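Local structure of aspartate aminotransferase (Thermotoga maritima, 1O4S) at residues I180-N185 with V189-E194; S15-E20 with I142-G147; K339-L344 with L352-A357; T75-I80 with I271-T276. The protein catalyses the pyridoxal 5'-phosphate-dependent transfer of an amino group from L-aspartate to 2-oxoglutarate, giving oxaloacetate and L-glutamate. All blocks are in the same frame, centred on the assembly; numbering follows the deposited sequence.

Interaction 1 of 4, residues I180-N185 with V189-E194. With PLP (pyridoxal-5'-phosphate), chain M; SO4 (sulfate ion), chain K.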
loop_
_atom_site.group_PDB
_atom_site.type_symbol
_atom_site.label_atom_id
_atom_site.label_comp_id
_atom_site.label_asym_id
_atom_site.label_seq_id
_atom_site.Cartn_x
_atom_site.Cartn_y
_atom_site.Cartn_z
ATOM N N ILE B 180 -21.160 3.483 3.583
ATOM C CA ILE B 180 -22.065 2.348 3.427
ATOM C C ILE B 180 -21.353 1.154 2.787
ATOM O O ILE B 180 -20.484 1.300 1.964
ATOM C CB ILE B 180 -23.353 2.734 2.621
ATOM C CG1 ILE B 180 -22.993 3.302 1.252
ATOM C CG2 ILE B 180 -24.256 3.711 3.454
ATOM C CD1 ILE B 180 -24.176 3.511 0.325
ATOM N N ASN B 181 -21.748 -0.026 3.214
ATOM C CA ASN B 181 -21.202 -1.288 2.779
ATOM C C ASN B 181 -22.363 -2.254 2.502
ATOM O O ASN B 181 -22.844 -2.982 3.401
ATOM C CB ASN B 181 -20.313 -1.854 3.869
ATOM C CG ASN B 181 -19.795 -3.258 3.547
ATOM O OD1 ASN B 181 -19.640 -4.076 4.457
ATOM N ND2 ASN B 181 -19.464 -3.522 2.272
ATOM N N SER B 182 -22.799 -2.247 1.249
ATOM C CA SER B 182 -23.888 -3.082 0.784
ATOM C C SER B 182 -23.447 -3.710 -0.542
ATOM O O SER B 182 -23.017 -2.970 -1.441
ATOM C CB SER B 182 -25.162 -2.244 0.622
ATOM O OG SER B 182 -26.205 -3.015 0.083
ATOM N N PRO B 183 -23.500 -5.044 -0.681
ATOM C CA PRO B 183 -23.842 -6.003 0.397
ATOM C C PRO B 183 -22.892 -6.018 1.589
ATOM O O PRO B 183 -21.677 -5.758 1.474
ATOM C CB PRO B 183 -23.815 -7.380 -0.310
ATOM C CG PRO B 183 -23.905 -7.071 -1.791
ATOM C CD PRO B 183 -23.220 -5.730 -1.960
ATOM N N ASN B 184 -23.444 -6.349 2.745
ATOM C CA ASN B 184 -22.808 -6.048 4.017
ATOM C C ASN B 184 -21.973 -7.196 4.551
ATOM O O ASN B 184 -22.365 -8.350 4.483
ATOM C CB ASN B 184 -23.875 -5.674 5.050
ATOM C CG ASN B 184 -23.283 -5.216 6.354
ATOM O OD1 ASN B 184 -23.343 -5.925 7.361
ATOM N ND2 ASN B 184 -22.694 -4.024 6.348
ATOM N N ASN B 185 -20.796 -6.847 5.054
ATOM C CA ASN B 185 -20.014 -7.728 5.890
ATOM C C ASN B 185 -20.150 -7.125 7.312
ATOM O O ASN B 185 -19.699 -5.983 7.513
ATOM C CB ASN B 185 -18.567 -7.712 5.390
ATOM C CG ASN B 185 -17.650 -8.598 6.187
ATOM O OD1 ASN B 185 -18.033 -9.161 7.200
ATOM N ND2 ASN B 185 -16.418 -8.748 5.711
ATOM N N VAL B 189 -26.692 -8.351 4.450
ATOM C CA VAL B 189 -27.850 -7.610 3.979
ATOM C C VAL B 189 -27.455 -6.645 2.873
ATOM O O VAL B 189 -26.288 -6.297 2.695
ATOM C CB VAL B 189 -28.616 -6.838 5.085
ATOM C CG1 VAL B 189 -29.025 -7.788 6.209
ATOM C CG2 VAL B 189 -27.801 -5.614 5.600
ATOM N N VAL B 190 -28.485 -6.226 2.149
ATOM C CA VAL B 190 -28.388 -5.321 1.039
ATOM C C VAL B 190 -29.319 -4.162 1.401
ATOM O O VAL B 190 -30.472 -4.361 1.753
ATOM C CB VAL B 190 -28.846 -6.069 -0.214
ATOM C CG1 VAL B 190 -29.551 -5.173 -1.192
ATOM C CG2 VAL B 190 -27.709 -6.821 -0.874
ATOM N N TYR B 191 -28.814 -2.943 1.318
ATOM C CA TYR B 191 -29.569 -1.768 1.708
ATOM C C TYR B 191 -30.651 -1.414 0.688
ATOM O O TYR B 191 -30.440 -1.514 -0.516
ATOM C CB TYR B 191 -28.624 -0.583 1.915
ATOM C CG TYR B 191 -27.763 -0.635 3.171
ATOM C CD1 TYR B 191 -27.906 -1.649 4.126
ATOM C CD2 TYR B 191 -26.818 0.368 3.421
ATOM C CE1 TYR B 191 -27.100 -1.672 5.300
ATOM C CE2 TYR B 191 -26.025 0.358 4.598
ATOM C CZ TYR B 191 -26.178 -0.664 5.520
ATOM O OH TYR B 191 -25.435 -0.679 6.668
ATOM N N ARG B 192 -31.792 -0.954 1.217
ATOM C CA ARG B 192 -33.003 -0.710 0.469
ATOM C C ARG B 192 -32.792 0.511 -0.405
ATOM O O ARG B 192 -32.062 1.427 -0.040
ATOM C CB ARG B 192 -34.185 -0.451 1.436
ATOM C CG ARG B 192 -34.589 -1.634 2.368
ATOM C CD ARG B 192 -35.489 -2.746 1.703
ATOM N NE ARG B 192 -36.941 -2.536 1.879
ATOM C CZ ARG B 192 -37.910 -3.328 1.376
ATOM N NH1 ARG B 192 -37.622 -4.403 0.638
ATOM N NH2 ARG B 192 -39.186 -3.037 1.609
ATOM N N ARG B 193 -33.447 0.514 -1.556
ATOM C CA ARG B 193 -33.335 1.594 -2.515
ATOM C C ARG B 193 -33.794 2.934 -1.916
ATOM O O ARG B 193 -33.174 3.963 -2.130
ATOM C CB ARG B 193 -34.165 1.242 -3.758
ATOM C CG ARG B 193 -34.154 2.321 -4.826
ATOM C CD ARG B 193 -34.903 1.975 -6.100
ATOM N NE ARG B 193 -34.667 3.023 -7.101
ATOM C CZ ARG B 193 -33.799 2.956 -8.126
ATOM N NH1 ARG B 193 -33.066 1.855 -8.357
ATOM N NH2 ARG B 193 -33.682 4.011 -8.941
ATOM N N GLU B 194 -34.898 2.898 -1.177
ATOM C CA GLU B 194 -35.477 4.069 -0.506
ATOM C C GLU B 194 -34.477 4.761 0.451
ATOM O O GLU B 194 -34.355 5.993 0.468
ATOM C CB GLU B 194 -36.807 3.679 0.201
ATOM C CG GLU B 194 -37.067 2.155 0.396
ATOM C CD GLU B 194 -37.374 1.358 -0.903
ATOM O OE1 GLU B 194 -36.885 0.204 -1.060
ATOM O OE2 GLU B 194 -38.123 1.872 -1.780
HETATM N N1 PLP M . -14.754 -4.320 2.387
HETATM C C2 PLP M . -15.264 -5.452 2.991
HETATM C C2A PLP M . -16.439 -5.230 3.897
HETATM C C3 PLP M . -14.681 -6.713 2.786
HETATM O O3 PLP M . -15.154 -7.707 3.325
HETATM C C4 PLP M . -13.595 -6.848 1.907
HETATM C C4A PLP M . -12.969 -8.239 1.660
HETATM C C5 PLP M . -13.123 -5.661 1.294
HETATM C C6 PLP M . -13.708 -4.424 1.553
HETATM C C5A PLP M . -11.970 -5.566 0.318
HETATM O O4P PLP M . -10.741 -6.258 0.459
HETATM P P PLP M . -9.592 -6.184 -0.654
HETATM O O1P PLP M . -9.088 -7.579 -0.617
HETATM O O2P PLP M . -10.163 -5.763 -1.945
HETATM O O3P PLP M . -8.681 -5.221 -0.001
HETATM S S SO4 K . -12.905 -10.326 7.385
HETATM O O1 SO4 K . -14.177 -10.155 6.668
HETATM O O2 SO4 K . -12.958 -9.439 8.553
HETATM O O3 SO4 K . -12.599 -11.720 7.783
HETATM O O4 SO4 K . -11.849 -9.944 6.462
HETATM O O HOH W 1 -22.743 -0.293 6.020
HETATM O O HOH W 2 -28.071 -1.990 -1.830
#
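Tyr191 packs against Ser182 and reaches on to Ile180, and the contact can be read along its side chain. Tyr191 CB sits 3.9 Å from Ser182 OG, Tyr191 CG is 4.0 Å from Ser182 CB, and Tyr191 CE2 meets Ile180 CG2 at 4.0 Å, a methyl placed at the ring edge, near its plane. Tyr191 OH is hydrogen-bonded to a water, which accepts from Asn181 N. With OG anti to the backbone N (chi1 176°), Ser182 presents its hydroxyl to the 189-194 chain, where Tyr191 N donates to Ser182 OG at 2.9 Å in a nearly straight bond. Ser182 OG in turn gives its proton to a second water, which donates to Tyr191 O. Backbone joins backbone directly through Asn184 N to Val189 O (2.8 Å), while Pro183 and Val190 lie side by side. Asn184 ND2 donates to Asn181 O (3.1 Å), the oxygen lying in the plane of the Asn184 amide, and Asn184 OD1 is held by Thr187. On the cofactor side Asn181 OD1 accepts from Asn185 N, which lies above its carbonyl plane, while its ND2 bonds Asp213 O. An alanine at Asn181 is likely to leave Asn185 N without its acceptor and Asp213 O without this donor, so that the loop beside the cofactor is held less firmly. Asn185 ND2 grips pyridoxal-5'-phosphate O3 at 2.9 Å and also a sulfate oxygen; its OD1 meets Arg365. With a cis peptide before Pro183, this is the loop after strand 175-180 that, in class I aminotransferases, brings an asparagine to O3 of the cofactor.

Interaction 2 of 4, residues S15-E20 with I142-G147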
loop_
_atom_site.group_PDB
_atom_site.type_symbol
_atom_site.label_atom_id
_atom_site.label_comp_id
_atom_site.label_asym_id
_atom_site.label_seq_id
_atom_site.Cartn_x
_atom_site.Cartn_y
_atom_site.Cartn_z
ATOM N N SER B 15 3.732 6.279 17.693
ATOM C CA SER B 15 2.685 7.290 17.676
ATOM C C SER B 15 1.462 6.852 18.487
ATOM O O SER B 15 1.114 5.673 18.529
ATOM C CB SER B 15 2.280 7.676 16.264
ATOM O OG SER B 15 1.498 6.723 15.677
ATOM N N ARG B 16 0.841 7.817 19.141
ATOM C CA ARG B 16 -0.367 7.586 19.926
ATOM C C ARG B 16 -1.513 7.023 19.111
ATOM O O ARG B 16 -2.300 6.276 19.645
ATOM C CB ARG B 16 -0.847 8.887 20.602
ATOM C CG ARG B 16 0.094 9.471 21.601
ATOM C CD ARG B 16 -0.513 10.688 22.349
ATOM N NE ARG B 16 -0.794 11.803 21.427
ATOM C CZ ARG B 16 0.034 12.831 21.180
ATOM N NH1 ARG B 16 -0.320 13.769 20.301
ATOM N NH2 ARG B 16 1.210 12.919 21.799
ATOM N N ARG B 17 -1.609 7.361 17.828
ATOM C CA ARG B 17 -2.708 6.868 16.983
ATOM C C ARG B 17 -2.753 5.329 16.893
ATOM O O ARG B 17 -3.806 4.777 16.643
ATOM C CB ARG B 17 -2.641 7.486 15.573
ATOM C CG ARG B 17 -1.919 6.632 14.508
ATOM C CD ARG B 17 -0.797 7.304 13.729
ATOM N NE ARG B 17 -1.243 8.341 12.814
ATOM C CZ ARG B 17 -0.443 9.218 12.179
ATOM N NH1 ARG B 17 0.878 9.218 12.329
ATOM N NH2 ARG B 17 -0.994 10.101 11.340
ATOM N N ILE B 18 -1.613 4.651 17.067
ATOM C CA ILE B 18 -1.536 3.185 16.994
ATOM C C ILE B 18 -2.315 2.566 18.163
ATOM O O ILE B 18 -2.926 1.511 18.007
ATOM C CB ILE B 18 -0.055 2.692 17.078
ATOM C CG1 ILE B 18 0.812 3.190 15.922
ATOM C CG2 ILE B 18 0.004 1.149 17.163
ATOM C CD1 ILE B 18 0.523 2.569 14.648
ATOM N N SER B 19 -2.196 3.201 19.339
ATOM C CA SER B 19 -2.966 2.860 20.533
ATOM C C SER B 19 -4.432 3.050 20.309
ATOM O O SER B 19 -5.242 2.218 20.723
ATOM C CB SER B 19 -2.607 3.781 21.700
ATOM O OG SER B 19 -1.554 3.224 22.418
ATOM N N GLU B 20 -4.769 4.171 19.676
ATOM C CA GLU B 20 -6.164 4.528 19.390
ATOM C C GLU B 20 -6.876 3.519 18.496
ATOM O O GLU B 20 -8.096 3.559 18.414
ATOM C CB GLU B 20 -6.259 5.951 18.787
ATOM C CG GLU B 20 -6.000 7.056 19.816
ATOM C CD GLU B 20 -5.598 8.411 19.223
ATOM O OE1 GLU B 20 -5.134 9.262 20.025
ATOM O OE2 GLU B 20 -5.738 8.650 17.993
ATOM N N ILE B 142 -10.067 5.166 9.501
ATOM C CA ILE B 142 -10.532 6.521 9.791
ATOM C C ILE B 142 -9.678 7.115 10.895
ATOM O O ILE B 142 -9.286 8.274 10.784
ATOM C CB ILE B 142 -12.038 6.535 10.169
ATOM C CG1 ILE B 142 -12.868 6.109 8.956
ATOM C CG2 ILE B 142 -12.446 7.903 10.706
ATOM C CD1 ILE B 142 -14.189 5.451 9.341
ATOM N N ILE B 143 -9.389 6.317 11.935
ATOM C CA ILE B 143 -8.464 6.724 12.993
ATOM C C ILE B 143 -7.089 7.126 12.437
ATOM O O ILE B 143 -6.589 8.182 12.759
ATOM C CB ILE B 143 -8.242 5.603 14.075
ATOM C CG1 ILE B 143 -9.496 5.328 14.929
ATOM C CG2 ILE B 143 -7.094 5.990 14.988
ATOM C CD1 ILE B 143 -10.358 6.487 15.104
ATOM N N LEU B 144 -6.497 6.268 11.601
ATOM C CA LEU B 144 -5.191 6.549 11.014
ATOM C C LEU B 144 -5.185 7.821 10.183
ATOM O O LEU B 144 -4.190 8.549 10.160
ATOM C CB LEU B 144 -4.730 5.382 10.157
ATOM C CG LEU B 144 -4.321 4.137 10.908
ATOM C CD1 LEU B 144 -3.976 3.115 9.837
ATOM C CD2 LEU B 144 -3.171 4.396 11.858
ATOM N N ALA B 145 -6.319 8.109 9.539
ATOM C CA ALA B 145 -6.490 9.335 8.761
ATOM C C ALA B 145 -6.798 10.594 9.583
ATOM O O ALA B 145 -6.922 11.647 9.018
ATOM C CB ALA B 145 -7.542 9.128 7.658
ATOM N N GLY B 146 -6.917 10.502 10.899
ATOM C CA GLY B 146 -7.149 11.664 11.728
ATOM C C GLY B 146 -8.613 11.978 11.994
ATOM O O GLY B 146 -8.922 12.971 12.632
ATOM N N GLY B 147 -9.519 11.156 11.484
ATOM C CA GLY B 147 -10.943 11.397 11.639
ATOM C C GLY B 147 -11.479 10.798 12.912
ATOM O O GLY B 147 -10.761 10.099 13.639
#
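The guanidinium of Arg17 is the flat group facing the 142-147 segment, and Leu144 O lies oblique to it, 3.7 Å from Arg17 NH2 without a hydrogen bond. Nearer the backbone, chi1 of 95° sets Arg17 CG against Leu144 CD2 at 3.7 Å, the two side chains crossing at about a right angle; the bends at chi2 and chi3 (-127° and -69°) then carry the guanidinium onward. Ile143 makes the other half of the contact. Its CG2 branch sits 3.9 Å from Glu20 CB and equally far from Arg17 O. The charged end of Arg17 is used across the dimer, NH2 bonding Ala145 O of the second subunit, and the second subunit's Arg17 returns the bond to Ala145 O here. A leucine in place of Arg17 would probably leave that carbonyl of the second subunit without its donor. Ile18 and Leu144 both pack on Ile271 of the second subunit. Helix 138-144 closes in a Schellman motif at Gly146, whose positive phi lets Gly147 N reach back to Ile142 O. Beyond it the chain enters strand 148-153, while Leu144 rests on Phe115 of helix 109-121 and Ile142 on strand 127-132.

Interaction 3 of 4, residues K339-L344 with L352-A357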
loop_
_atom_site.group_PDB
_atom_site.type_symbol
_atom_site.label_atom_id
_atom_site.label_comp_id
_atom_site.label_asym_id
_atom_site.label_seq_id
_atom_site.Cartn_x
_atom_site.Cartn_y
_atom_site.Cartn_z
ATOM N N LYS B 339 -17.051 -16.097 24.125
ATOM C CA LYS B 339 -17.025 -17.389 24.789
ATOM C C LYS B 339 -17.723 -18.457 23.948
ATOM O O LYS B 339 -17.270 -19.592 23.899
ATOM C CB LYS B 339 -17.670 -17.320 26.183
ATOM C CG LYS B 339 -16.981 -16.339 27.162
ATOM C CD LYS B 339 -17.619 -16.449 28.597
ATOM C CE LYS B 339 -17.204 -15.321 29.579
ATOM N NZ LYS B 339 -17.780 -15.550 30.974
ATOM N N PHE B 340 -18.825 -18.097 23.300
ATOM C CA PHE B 340 -19.503 -19.018 22.383
ATOM C C PHE B 340 -18.509 -19.599 21.365
ATOM O O PHE B 340 -18.495 -20.805 21.120
ATOM C CB PHE B 340 -20.657 -18.326 21.645
ATOM C CG PHE B 340 -21.483 -19.262 20.771
ATOM C CD1 PHE B 340 -22.705 -19.745 21.213
ATOM C CD2 PHE B 340 -21.028 -19.645 19.501
ATOM C CE1 PHE B 340 -23.482 -20.605 20.419
ATOM C CE2 PHE B 340 -21.791 -20.509 18.700
ATOM C CZ PHE B 340 -23.023 -20.979 19.152
ATOM N N CYS B 341 -17.679 -18.740 20.797
ATOM C CA CYS B 341 -16.757 -19.132 19.733
ATOM C C CYS B 341 -15.556 -19.895 20.265
ATOM O O CYS B 341 -15.042 -20.782 19.574
ATOM C CB CYS B 341 -16.282 -17.916 18.966
ATOM S SG CYS B 341 -17.589 -17.161 18.000
ATOM N N GLU B 342 -15.113 -19.547 21.481
ATOM C CA GLU B 342 -13.988 -20.219 22.135
ATOM C C GLU B 342 -14.348 -21.679 22.413
ATOM O O GLU B 342 -13.553 -22.577 22.174
ATOM C CB GLU B 342 -13.601 -19.511 23.459
ATOM C CG GLU B 342 -12.758 -18.245 23.257
ATOM C CD GLU B 342 -12.422 -17.506 24.566
ATOM O OE1 GLU B 342 -12.923 -17.888 25.657
ATOM O OE2 GLU B 342 -11.635 -16.521 24.498
ATOM N N ARG B 343 -15.563 -21.889 22.895
ATOM C CA ARG B 343 -16.032 -23.192 23.320
ATOM C C ARG B 343 -16.362 -24.085 22.142
ATOM O O ARG B 343 -16.066 -25.263 22.157
ATOM C CB ARG B 343 -17.276 -23.028 24.179
ATOM C CG ARG B 343 -17.009 -22.354 25.511
ATOM C CD ARG B 343 -18.253 -22.052 26.347
ATOM N NE ARG B 343 -17.920 -21.030 27.356
ATOM C CZ ARG B 343 -17.648 -21.255 28.646
ATOM N NH1 ARG B 343 -17.696 -22.487 29.169
ATOM N NH2 ARG B 343 -17.346 -20.220 29.434
ATOM N N LEU B 344 -17.000 -23.512 21.133
ATOM C CA LEU B 344 -17.353 -24.243 19.930
ATOM C C LEU B 344 -16.066 -24.685 19.246
ATOM O O LEU B 344 -15.964 -25.813 18.773
ATOM C CB LEU B 344 -18.200 -23.372 18.998
ATOM C CG LEU B 344 -18.658 -24.002 17.681
ATOM C CD1 LEU B 344 -19.789 -24.965 17.893
ATOM C CD2 LEU B 344 -19.084 -22.927 16.730
ATOM N N LEU B 352 -15.839 -19.892 14.257
ATOM C CA LEU B 352 -16.644 -18.730 13.881
ATOM C C LEU B 352 -16.024 -17.439 14.443
ATOM O O LEU B 352 -15.101 -17.465 15.255
ATOM C CB LEU B 352 -18.085 -18.885 14.359
ATOM C CG LEU B 352 -18.818 -20.194 14.016
ATOM C CD1 LEU B 352 -20.114 -20.362 14.789
ATOM C CD2 LEU B 352 -19.096 -20.278 12.559
ATOM N N VAL B 353 -16.530 -16.311 13.976
ATOM C CA VAL B 353 -16.015 -15.025 14.385
ATOM C C VAL B 353 -17.012 -14.367 15.357
ATOM O O VAL B 353 -18.156 -14.191 15.017
ATOM C CB VAL B 353 -15.817 -14.106 13.188
ATOM C CG1 VAL B 353 -15.150 -12.818 13.634
ATOM C CG2 VAL B 353 -14.979 -14.810 12.095
ATOM N N PRO B 354 -16.568 -13.992 16.556
ATOM C CA PRO B 354 -17.445 -13.274 17.495
ATOM C C PRO B 354 -18.018 -11.983 16.886
ATOM O O PRO B 354 -17.259 -11.196 16.335
ATOM C CB PRO B 354 -16.518 -12.969 18.664
ATOM C CG PRO B 354 -15.460 -14.021 18.556
ATOM C CD PRO B 354 -15.218 -14.213 17.103
ATOM N N GLY B 355 -19.338 -11.792 16.983
ATOM C CA GLY B 355 -19.994 -10.546 16.592
ATOM C C GLY B 355 -19.431 -9.277 17.243
ATOM O O GLY B 355 -19.497 -8.185 16.658
ATOM N N SER B 356 -18.884 -9.432 18.448
ATOM C CA SER B 356 -18.095 -8.386 19.132
ATOM C C SER B 356 -17.044 -7.726 18.236
ATOM O O SER B 356 -16.780 -6.532 18.348
ATOM C CB SER B 356 -17.320 -8.979 20.315
ATOM O OG SER B 356 -18.162 -9.365 21.335
ATOM N N ALA B 357 -16.416 -8.515 17.376
ATOM C CA ALA B 357 -15.428 -7.975 16.456
ATOM C C ALA B 357 -16.029 -6.901 15.520
ATOM O O ALA B 357 -15.332 -6.000 15.042
ATOM C CB ALA B 357 -14.826 -9.101 15.680
HETATM O O HOH W 3 -15.785 -21.017 17.010
#
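Helix 337-348 and strand 350-354 come closest at Cys341 and Leu352, whose CA atoms are 5.9 Å apart. This is a helix packed on the strand that follows it, in the mixed sheet of the small domain of the class I aminotransferase fold. A single water joins the two backbones, donating to Cys341 O (2.7 Å) and accepting from Leu352 N. Cys341 carries the middle of the contact. Its SG, turned anti to the carbonyl carbon (chi1 -69°), drops onto the strand backbone 3.6 Å from Pro354 N, and also touches Pro354 CG at 3.8 Å. The proline ring thus covers one flank of the thiol and Leu352 CB another. Phe340 comes in more loosely, with Leu352 CD1 at the edge of its ring, near the plane; its ring also pairs edge-to-face with Phe385. Helix 372-386 also covers Leu344, and Val364 and Leu366 of the adjoining strand 363-367 take up more of Leu352. Val353 points away from the helix and packs on Arg365, which probably binds L-aspartate, so the strand has its other side toward the active site. The tightest spot is where the two leucines meet: Leu344 CD2 presses against Leu352 CD1 at 3.4 Å, closer than ordinary van der Waals contact.

Interaction 4 of 4, residues T75-I80 with I271-T276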
loop_
_atom_site.group_PDB
_atom_site.type_symbol
_atom_site.label_atom_id
_atom_site.label_comp_id
_atom_site.label_asym_id
_atom_site.label_seq_id
_atom_site.Cartn_x
_atom_site.Cartn_y
_atom_site.Cartn_z
ATOM N N THR B 75 4.513 1.735 -13.294
ATOM C CA THR B 75 3.460 2.314 -14.142
ATOM C C THR B 75 2.997 3.657 -13.563
ATOM O O THR B 75 3.448 4.079 -12.506
ATOM C CB THR B 75 2.233 1.389 -14.238
ATOM O OG1 THR B 75 1.619 1.240 -12.947
ATOM C CG2 THR B 75 2.609 0.044 -14.631
ATOM N N ASP B 76 2.088 4.311 -14.285
ATOM C CA ASP B 76 1.330 5.443 -13.779
ATOM C C ASP B 76 0.837 5.067 -12.374
ATOM O O ASP B 76 0.266 4.020 -12.187
ATOM C CB ASP B 76 0.173 5.674 -14.746
ATOM C CG ASP B 76 -0.677 6.898 -14.430
ATOM O OD1 ASP B 76 -0.729 7.396 -13.284
ATOM O OD2 ASP B 76 -1.410 7.383 -15.298
ATOM N N PRO B 77 1.088 5.891 -11.369
ATOM C CA PRO B 77 0.661 5.567 -9.991
ATOM C C PRO B 77 -0.845 5.328 -9.805
ATOM O O PRO B 77 -1.238 4.609 -8.861
ATOM C CB PRO B 77 1.056 6.810 -9.175
ATOM C CG PRO B 77 1.939 7.589 -9.989
ATOM C CD PRO B 77 1.795 7.176 -11.449
ATOM N N ARG B 78 -1.680 5.928 -10.646
ATOM C CA ARG B 78 -3.124 5.696 -10.551
ATOM C C ARG B 78 -3.575 4.440 -11.231
ATOM O O ARG B 78 -4.750 4.152 -11.169
ATOM C CB ARG B 78 -3.984 6.865 -11.086
ATOM C CG ARG B 78 -3.305 7.749 -12.028
ATOM C CD ARG B 78 -3.988 8.947 -12.572
ATOM N NE ARG B 78 -3.254 9.227 -13.808
ATOM C CZ ARG B 78 -3.640 10.019 -14.774
ATOM N NH1 ARG B 78 -4.772 10.724 -14.680
ATOM N NH2 ARG B 78 -2.851 10.125 -15.835
ATOM N N GLY B 79 -2.662 3.734 -11.899
ATOM C CA GLY B 79 -2.961 2.526 -12.633
ATOM C C GLY B 79 -2.796 2.750 -14.125
ATOM O O GLY B 79 -2.985 3.892 -14.609
ATOM N N ILE B 80 -2.434 1.697 -14.853
ATOM C CA ILE B 80 -2.257 1.814 -16.304
ATOM C C ILE B 80 -3.563 2.267 -16.935
ATOM O O ILE B 80 -4.631 1.822 -16.516
ATOM C CB ILE B 80 -1.786 0.476 -16.969
ATOM C CG1 ILE B 80 -2.785 -0.652 -16.738
ATOM C CG2 ILE B 80 -0.360 0.066 -16.481
ATOM C CD1 ILE B 80 -2.429 -1.938 -17.446
ATOM N N ILE B 271 -2.305 10.540 -2.941
ATOM C CA ILE B 271 -2.094 9.629 -1.825
ATOM C C ILE B 271 -1.420 8.326 -2.322
ATOM O O ILE B 271 -0.431 7.880 -1.750
ATOM C CB ILE B 271 -3.419 9.256 -1.071
ATOM C CG1 ILE B 271 -4.241 10.486 -0.628
ATOM C CG2 ILE B 271 -3.090 8.404 0.182
ATOM C CD1 ILE B 271 -3.505 11.389 0.282
ATOM N N GLN B 272 -1.993 7.729 -3.372
ATOM C CA GLN B 272 -1.551 6.443 -3.914
ATOM C C GLN B 272 -0.110 6.558 -4.309
ATOM O O GLN B 272 0.715 5.717 -3.974
ATOM C CB GLN B 272 -2.411 6.034 -5.135
ATOM C CG GLN B 272 -2.093 4.642 -5.743
ATOM C CD GLN B 272 -2.498 3.486 -4.865
ATOM O OE1 GLN B 272 -3.432 3.590 -4.099
ATOM N NE2 GLN B 272 -1.824 2.368 -5.017
ATOM N N SER B 273 0.193 7.664 -4.975
ATOM C CA SER B 273 1.494 7.873 -5.549
ATOM C C SER B 273 2.604 7.966 -4.475
ATOM O O SER B 273 3.703 7.406 -4.651
ATOM C CB SER B 273 1.475 9.148 -6.396
ATOM O OG SER B 273 2.755 9.434 -6.856
ATOM N N HIS B 274 2.332 8.682 -3.383
ATOM C CA HIS B 274 3.362 8.922 -2.398
ATOM C C HIS B 274 3.469 7.816 -1.354
ATOM O O HIS B 274 4.483 7.743 -0.663
ATOM C CB HIS B 274 3.140 10.272 -1.729
ATOM C CG HIS B 274 3.259 11.420 -2.675
ATOM N ND1 HIS B 274 4.411 11.661 -3.390
ATOM C CD2 HIS B 274 2.373 12.376 -3.043
ATOM C CE1 HIS B 274 4.233 12.717 -4.163
ATOM N NE2 HIS B 274 2.998 13.156 -3.984
ATOM N N THR B 275 2.434 6.982 -1.243
ATOM C CA THR B 275 2.392 5.959 -0.202
ATOM C C THR B 275 2.961 4.614 -0.664
ATOM O O THR B 275 3.875 4.110 -0.044
ATOM C CB THR B 275 0.980 5.772 0.400
ATOM O OG1 THR B 275 0.015 5.509 -0.624
ATOM C CG2 THR B 275 0.511 7.060 1.131
ATOM N N THR B 276 2.392 4.037 -1.715
ATOM C CA THR B 276 2.827 2.767 -2.290
ATOM C C THR B 276 3.280 2.904 -3.729
ATOM O O THR B 276 3.836 1.961 -4.285
ATOM C CB THR B 276 1.678 1.716 -2.312
ATOM O OG1 THR B 276 0.549 2.227 -3.052
ATOM C CG2 THR B 276 1.171 1.440 -0.958
#
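Pro77 leans its ring against the flank of Ser273, and the two side chains meet by carbon rather than by any hydrogen bond. Pro77 CB rests 3.7 Å from Ser273 CB. The next ring atom, Pro77 CG, lies at the same distance from Ser273 OG, which stands anti to its own backbone N (chi1 174°) and thus comes alongside the ring. On the other side of the small contact the carbonyl of Pro77 points at Gln272, its O only 3.2 Å from Gln272 CG. There the glutamine chain bends (chi2 70°), carrying its amide away from the proline toward helix 109-121. The amide is held at both ends: OE1 accepts from Asn116, and NE2 donates to Gln112 and to Ser277 O. Pro77 is fixed in its turn by a type I beta turn from Asp76 to Gly79, closed by Gly79 N to Asp76 O at 3.0 Å. Thr75 OG1 reaches the same oxygen from the opposite face of its plane. Positive phi at Gly79 lets the chain leave the turn toward helix 81-95, where Ile80 takes the N-cap position. The end of helix 262-275 meets the second subunit, Ser273 O bonding Lys111 and Thr276 O bonding Arg254 of that chain, both residues of its cofactor pocket. The arrangement is thus a type I turn packed on the last turns of helix 262-275, beside the dimer interface of this class I aminotransferase.

Interaction 1 alone touches pyridoxal-5'-phosphate directly; side chains of interactions 3 and 4 come within about 11 Å of a bound pyridoxal-5'-phosphate, and Leu144 of interaction 2 within about 14 Å. Interaction 3, its centre about 24 Å from that of interaction 1, approaches the same pocket from the small domain: Val353 lies against Arg365, which bonds Asn185 and the sulfate. Interactions 2 and 4 have centres about 23 Å apart within the chain, yet the two meet across the dimer, where Ile271 of one subunit lies on the 15-20 segment of the other. Interactions 3 and 4, centres about 39 Å apart, lie on opposite sides of the chain's centre.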